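Local coordinates for protein MIP07328p (Drosophila melanogaster, PDB 6FKK) that serves as a semaphorin axon-guidance cue, probably repelling growing axons by binding semaphorin receptors through its extracellular sema domain, at residues Phe28-His33 and Glu452-Thr457; Ala42-Tyr47 and Glu61-Asp66. One frame throughout, in Å; residues are numbered along the deposited sequence.

Contact 1 (Phe28-His33 and Glu452-Thr457)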
loop_
_atom_site.group_PDB
_atom_site.type_symbol
_atom_site.label_atom_id
_atom_site.label_comp_id
_atom_site.label_asym_id
_atom_site.label_seq_id
_atom_site.Cartn_x
_atom_site.Cartn_y
_atom_site.Cartn_z
ATOM N N PHE A 28 15.345 -1.651 -6.232
ATOM C CA PHE A 28 15.183 -0.816 -5.049
ATOM C C PHE A 28 13.865 -1.113 -4.339
ATOM O O PHE A 28 12.875 -1.520 -4.956
ATOM C CB PHE A 28 15.240 0.667 -5.427
ATOM C CG PHE A 28 16.624 1.167 -5.736
ATOM C CD1 PHE A 28 17.732 0.604 -5.128
ATOM C CD2 PHE A 28 16.816 2.202 -6.637
ATOM C CE1 PHE A 28 19.007 1.064 -5.411
ATOM C CE2 PHE A 28 18.088 2.664 -6.925
ATOM C CZ PHE A 28 19.184 2.093 -6.311
ATOM N N LYS A 29 13.864 -0.897 -3.025
ATOM C CA LYS A 29 12.671 -1.039 -2.199
ATOM C C LYS A 29 12.784 -0.079 -1.025
ATOM O O LYS A 29 13.814 -0.051 -0.345
ATOM C CB LYS A 29 12.505 -2.478 -1.698
ATOM C CG LYS A 29 11.440 -2.656 -0.621
ATOM C CD LYS A 29 10.034 -2.695 -1.201
ATOM C CE LYS A 29 8.996 -2.895 -0.102
ATOM N NZ LYS A 29 9.259 -4.121 0.709
ATOM N N ILE A 30 11.735 0.703 -0.793
ATOM C CA ILE A 30 11.729 1.665 0.304
ATOM C C ILE A 30 11.435 0.931 1.604
ATOM O O ILE A 30 10.447 0.194 1.706
ATOM C CB ILE A 30 10.703 2.781 0.048
ATOM C CG1 ILE A 30 11.053 3.550 -1.228
ATOM C CG2 ILE A 30 10.640 3.727 1.236
ATOM C CD1 ILE A 30 12.390 4.260 -1.172
ATOM N N LEU A 31 12.295 1.128 2.602
ATOM C CA LEU A 31 12.159 0.460 3.891
ATOM C C LEU A 31 11.674 1.373 5.005
ATOM O O LEU A 31 10.974 0.905 5.905
ATOM C CB LEU A 31 13.496 -0.167 4.306
ATOM C CG LEU A 31 14.066 -1.197 3.328
ATOM C CD1 LEU A 31 15.331 -1.835 3.882
ATOM C CD2 LEU A 31 13.026 -2.258 3.002
ATOM N N ASP A 32 12.025 2.657 4.969
ATOM C CA ASP A 32 11.566 3.615 5.964
ATOM C C ASP A 32 11.736 5.014 5.392
ATOM O O ASP A 32 12.698 5.277 4.668
ATOM C CB ASP A 32 12.340 3.475 7.282
ATOM C CG ASP A 32 11.761 4.331 8.394
ATOM O OD1 ASP A 32 10.653 4.009 8.876
ATOM O OD2 ASP A 32 12.415 5.322 8.787
ATOM N N HIS A 33 10.800 5.904 5.717
ATOM C CA HIS A 33 10.838 7.246 5.158
ATOM C C HIS A 33 10.167 8.228 6.107
ATOM O O HIS A 33 9.213 7.887 6.813
ATOM C CB HIS A 33 10.158 7.302 3.784
ATOM C CG HIS A 33 8.663 7.222 3.844
ATOM N ND1 HIS A 33 7.866 8.330 4.036
ATOM C CD2 HIS A 33 7.821 6.166 3.742
ATOM C CE1 HIS A 33 6.598 7.961 4.047
ATOM N NE2 HIS A 33 6.543 6.653 3.870
ATOM N N GLU A 452 6.937 2.543 -6.217
ATOM C CA GLU A 452 6.437 3.174 -5.005
ATOM C C GLU A 452 6.414 4.686 -5.181
ATOM O O GLU A 452 7.032 5.237 -6.096
ATOM C CB GLU A 452 7.288 2.802 -3.783
ATOM C CG GLU A 452 7.039 1.402 -3.243
ATOM C CD GLU A 452 8.157 0.924 -2.338
ATOM O OE1 GLU A 452 9.331 1.231 -2.635
ATOM O OE2 GLU A 452 7.864 0.245 -1.331
ATOM N N LEU A 453 5.687 5.353 -4.284
ATOM C CA LEU A 453 5.615 6.808 -4.242
ATOM C C LEU A 453 5.760 7.267 -2.800
ATOM O O LEU A 453 5.068 6.758 -1.912
ATOM C CB LEU A 453 4.295 7.325 -4.825
ATOM C CG LEU A 453 4.063 7.136 -6.324
ATOM C CD1 LEU A 453 2.735 7.750 -6.740
ATOM C CD2 LEU A 453 5.209 7.736 -7.122
ATOM N N VAL A 454 6.657 8.222 -2.572
ATOM C CA VAL A 454 6.916 8.777 -1.249
ATOM C C VAL A 454 6.678 10.277 -1.310
ATOM O O VAL A 454 7.138 10.946 -2.244
ATOM C CB VAL A 454 8.347 8.469 -0.771
ATOM C CG1 VAL A 454 8.535 8.923 0.670
ATOM C CG2 VAL A 454 8.642 6.987 -0.914
ATOM N N ILE A 455 5.971 10.803 -0.314
ATOM C CA ILE A 455 5.565 12.201 -0.288
ATOM C C ILE A 455 6.270 12.898 0.866
ATOM O O ILE A 455 6.179 12.455 2.018
ATOM C CB ILE A 455 4.041 12.342 -0.159
ATOM C CG1 ILE A 455 3.360 12.016 -1.491
ATOM C CG2 ILE A 455 3.674 13.736 0.318
ATOM C CD1 ILE A 455 1.865 12.244 -1.474
ATOM N N SER A 456 6.963 13.990 0.555
ATOM C CA SER A 456 7.545 14.889 1.550
ATOM C C SER A 456 6.858 16.241 1.384
ATOM O O SER A 456 7.174 16.995 0.458
ATOM C CB SER A 456 9.055 15.006 1.382
ATOM O OG SER A 456 9.589 15.946 2.301
ATOM N N THR A 457 5.918 16.545 2.280
ATOM C CA THR A 457 5.133 17.766 2.133
ATOM C C THR A 457 5.960 19.005 2.448
ATOM O O THR A 457 5.802 20.044 1.796
ATOM C CB THR A 457 3.898 17.707 3.031
ATOM O OG1 THR A 457 4.291 17.365 4.366
ATOM C CG2 THR A 457 2.919 16.671 2.511
#
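In the sema-domain beta-propeller, this contact joins the innermost strand of the first blade, 29-33, to the innermost strand of the last, 452-456. The two strands run in broadly the same direction, at 39° and with axes 8.6 Å apart, so they do not pair backbone to backbone; side chains and one side-chain-to-backbone hydrogen bond bridge the gap. Glu452 reaches across from the last blade, its CG anti to the carbonyl carbon and its chain extended beyond. Glu452 OE1 accepts the backbone N-H of Ile30 through its syn lone pair (N to OE1 3.1 Å, 159° at the hydrogen). The Glu452 and Ile30 side chains run antiparallel past one another, which puts OE1 of Glu452 3.2 Å from CG1 of Ile30. Glu452 OE2 lies 3.6 Å from Lys29 CE, the two chains crossing at about a right angle, while Lys29 NZ stays 5.0 Å from OE2, too far for a salt bridge. Val454 and His33 meet tip to tip: Val454 CG1, anti to its backbone N, sits over one face of the imidazole, 3.8 Å from the His33 ring centroid, in a CH-pi contact. Val454 CG2 turns instead to Ile30, 4.2 Å from its CG1, and Val38, Val40 and Val465 add to the apolar packing around Ile30. An alanine in place of Glu452 would remove this acceptor and would probably weaken the link between the blades. One carboxylate, probably ionised, thus ties down an edge N-H of the first blade, and the nearby lysine would probably help to stabilise its negative charge.

Contact 2 (Ala42-Tyr47 and Glu61-Asp66)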
loop_
_atom_site.group_PDB
_atom_site.type_symbol
_atom_site.label_atom_id
_atom_site.label_comp_id
_atom_site.label_asym_id
_atom_site.label_seq_id
_atom_site.Cartn_x
_atom_site.Cartn_y
_atom_site.Cartn_z
ATOM N N ALA A 42 18.419 -2.312 -1.220
ATOM C CA ALA A 42 18.826 -2.642 -2.578
ATOM C C ALA A 42 19.630 -3.931 -2.634
ATOM O O ALA A 42 19.681 -4.687 -1.658
ATOM C CB ALA A 42 19.650 -1.501 -3.176
ATOM N N LYS A 43 20.261 -4.185 -3.777
ATOM C CA LYS A 43 21.138 -5.339 -3.927
ATOM C C LYS A 43 22.413 -5.104 -3.132
ATOM O O LYS A 43 23.183 -4.187 -3.437
ATOM C CB LYS A 43 21.450 -5.583 -5.401
ATOM C CG LYS A 43 22.471 -6.684 -5.635
ATOM C CD LYS A 43 22.679 -6.959 -7.115
ATOM C CE LYS A 43 23.147 -5.716 -7.853
ATOM N NZ LYS A 43 23.508 -6.011 -9.268
ATOM N N ASP A 44 22.614 -5.911 -2.089
ATOM C CA ASP A 44 23.835 -5.924 -1.288
ATOM C C ASP A 44 24.038 -4.645 -0.480
ATOM O O ASP A 44 24.975 -4.565 0.321
ATOM C CB ASP A 44 25.059 -6.175 -2.178
ATOM C CG ASP A 44 25.060 -7.561 -2.798
ATOM O OD1 ASP A 44 24.466 -8.484 -2.203
ATOM O OD2 ASP A 44 25.662 -7.726 -3.880
ATOM N N VAL A 45 23.182 -3.641 -0.672
ATOM C CA VAL A 45 23.349 -2.344 -0.025
ATOM C C VAL A 45 21.993 -1.839 0.451
ATOM O O VAL A 45 20.951 -2.148 -0.133
ATOM C CB VAL A 45 24.005 -1.303 -0.971
ATOM C CG1 VAL A 45 24.355 -0.032 -0.218
ATOM C CG2 VAL A 45 25.248 -1.868 -1.648
ATOM N N ILE A 46 22.014 -1.066 1.536
ATOM C CA ILE A 46 20.890 -0.238 1.954
ATOM C C ILE A 46 21.394 1.196 2.065
ATOM O O ILE A 46 22.475 1.439 2.615
ATOM C CB ILE A 46 20.271 -0.725 3.278
ATOM C CG1 ILE A 46 19.129 0.196 3.710
ATOM C CG2 ILE A 46 21.325 -0.829 4.366
ATOM C CD1 ILE A 46 18.457 -0.227 4.999
ATOM N N TYR A 47 20.624 2.139 1.526
ATOM C CA TYR A 47 21.054 3.524 1.382
ATOM C C TYR A 47 20.235 4.445 2.277
ATOM O O TYR A 47 19.010 4.315 2.365
ATOM C CB TYR A 47 20.925 3.994 -0.072
ATOM C CG TYR A 47 21.679 3.156 -1.082
ATOM C CD1 TYR A 47 21.084 2.054 -1.684
ATOM C CD2 TYR A 47 22.981 3.475 -1.445
ATOM C CE1 TYR A 47 21.766 1.290 -2.612
ATOM C CE2 TYR A 47 23.672 2.716 -2.374
ATOM C CZ TYR A 47 23.058 1.624 -2.954
ATOM O OH TYR A 47 23.738 0.864 -3.877
ATOM N N GLU A 61 26.674 -1.711 3.520
ATOM C CA GLU A 61 26.834 -2.768 2.532
ATOM C C GLU A 61 26.840 -4.132 3.210
ATOM O O GLU A 61 27.390 -4.295 4.303
ATOM C CB GLU A 61 28.119 -2.574 1.721
ATOM C CG GLU A 61 28.063 -1.394 0.758
ATOM C CD GLU A 61 29.319 -1.258 -0.082
ATOM O OE1 GLU A 61 30.407 -1.630 0.403
ATOM O OE2 GLU A 61 29.217 -0.781 -1.233
ATOM N N TRP A 62 26.227 -5.110 2.545
ATOM C CA TRP A 62 26.059 -6.448 3.105
ATOM C C TRP A 62 25.998 -7.425 1.939
ATOM O O TRP A 62 25.027 -7.420 1.178
ATOM C CB TRP A 62 24.796 -6.517 3.962
ATOM C CG TRP A 62 24.594 -7.807 4.696
ATOM C CD1 TRP A 62 25.379 -8.920 4.639
ATOM C CD2 TRP A 62 23.527 -8.114 5.600
ATOM N NE1 TRP A 62 24.866 -9.902 5.453
ATOM C CE2 TRP A 62 23.729 -9.431 6.054
ATOM C CE3 TRP A 62 22.419 -7.402 6.070
ATOM C CZ2 TRP A 62 22.865 -10.052 6.953
ATOM C CZ3 TRP A 62 21.564 -8.019 6.964
ATOM C CH2 TRP A 62 21.792 -9.330 7.396
ATOM N N HIS A 63 27.025 -8.257 1.802
ATOM C CA HIS A 63 27.167 -9.140 0.654
ATOM C C HIS A 63 27.041 -10.597 1.073
ATOM O O HIS A 63 27.323 -10.962 2.218
ATOM C CB HIS A 63 28.512 -8.922 -0.044
ATOM C CG HIS A 63 28.640 -7.580 -0.693
ATOM N ND1 HIS A 63 28.361 -7.369 -2.026
ATOM C CD2 HIS A 63 29.007 -6.377 -0.190
ATOM C CE1 HIS A 63 28.556 -6.096 -2.318
ATOM N NE2 HIS A 63 28.947 -5.473 -1.221
ATOM N N SER A 64 26.616 -11.427 0.124
ATOM C CA SER A 64 26.524 -12.861 0.351
ATOM C C SER A 64 27.902 -13.492 0.222
ATOM O O SER A 64 28.652 -13.183 -0.709
ATOM C CB SER A 64 25.559 -13.504 -0.646
ATOM O OG SER A 64 24.238 -13.028 -0.463
ATOM N N THR A 65 28.233 -14.375 1.160
ATOM C CA THR A 65 29.477 -15.122 1.063
ATOM C C THR A 65 29.492 -15.942 -0.219
ATOM O O THR A 65 28.448 -16.356 -0.731
ATOM C CB THR A 65 29.646 -16.043 2.272
ATOM O OG1 THR A 65 28.759 -17.162 2.146
ATOM C CG2 THR A 65 29.322 -15.297 3.556
ATOM N N ASP A 66 30.696 -16.168 -0.749
ATOM C CA ASP A 66 30.815 -16.994 -1.945
ATOM C C ASP A 66 30.275 -18.396 -1.704
ATOM O O ASP A 66 29.796 -19.044 -2.639
ATOM C CB ASP A 66 32.269 -17.045 -2.411
ATOM C CG ASP A 66 32.690 -15.784 -3.138
ATOM O OD1 ASP A 66 31.842 -14.879 -3.298
ATOM O OD2 ASP A 66 33.865 -15.698 -3.555
#
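The backbone oxygen of Asp44 is gripped twice from segment 61-66: by one hydrogen bond and one weaker CA-H...O contact. Trp62 N donates the hydrogen bond, 2.6 Å from Asp44 O, nearly straight at 167° and in the plane of the carbonyl; Glu61 CA makes the weaker contact. In return, Asp44 CA approaches Trp62 O, which also receives Asn84 ND2. One residue on, Val45 and Glu61 form an antiparallel non-hydrogen-bonded pair, with CA atoms 4.3 Å apart. Their side chains lie alongside each other on one face of the sheet, Val45 CG2 3.7 Å from Glu61 CG. Asp44 and His63 cross at about a right angle: Asp44 CB sits over one face of the imidazole, 3.8 Å from the His63 ring centroid, and the carboxylate plane is turned 43° from the ring. The carboxylate is fixed by other partners, OD2 by His83 ND1 and OD1 by Asn84 N. Trp62, its CG anti to the backbone N, carries its indole away to Leu86, Leu99 and a cation-pi contact with Arg110. Asp44 adopts a left-handed backbone conformation (phi 67°) in the tight turn between strands 37-41 and 45-50, closed by the hydrogen bond from Ala42 N to Val45 O. This is the outer strand pair of a four-stranded antiparallel propeller blade, where the chain leaves strand 56-61 for helix 66-74.

Both contacts involve the first blade of the propeller, the antiparallel sheet of strands 29-33, 37-41, 45-50 and 56-61, and their centres lie 20 Å apart. Contact 1 uses the innermost strand and reaches across to the last blade; contact 2 lies at the other side of the sheet, at its outermost pair and the exit toward the next blade. Along the chain, both segments of contact 2 fall in the 418 residues that separate the two halves of contact 1. The two touch directly, with Phe28 packed on Ala42 and Tyr47, and Leu31 on Ile46. The ring itself is closed by strand 18-21, which completes the sheet of the last blade.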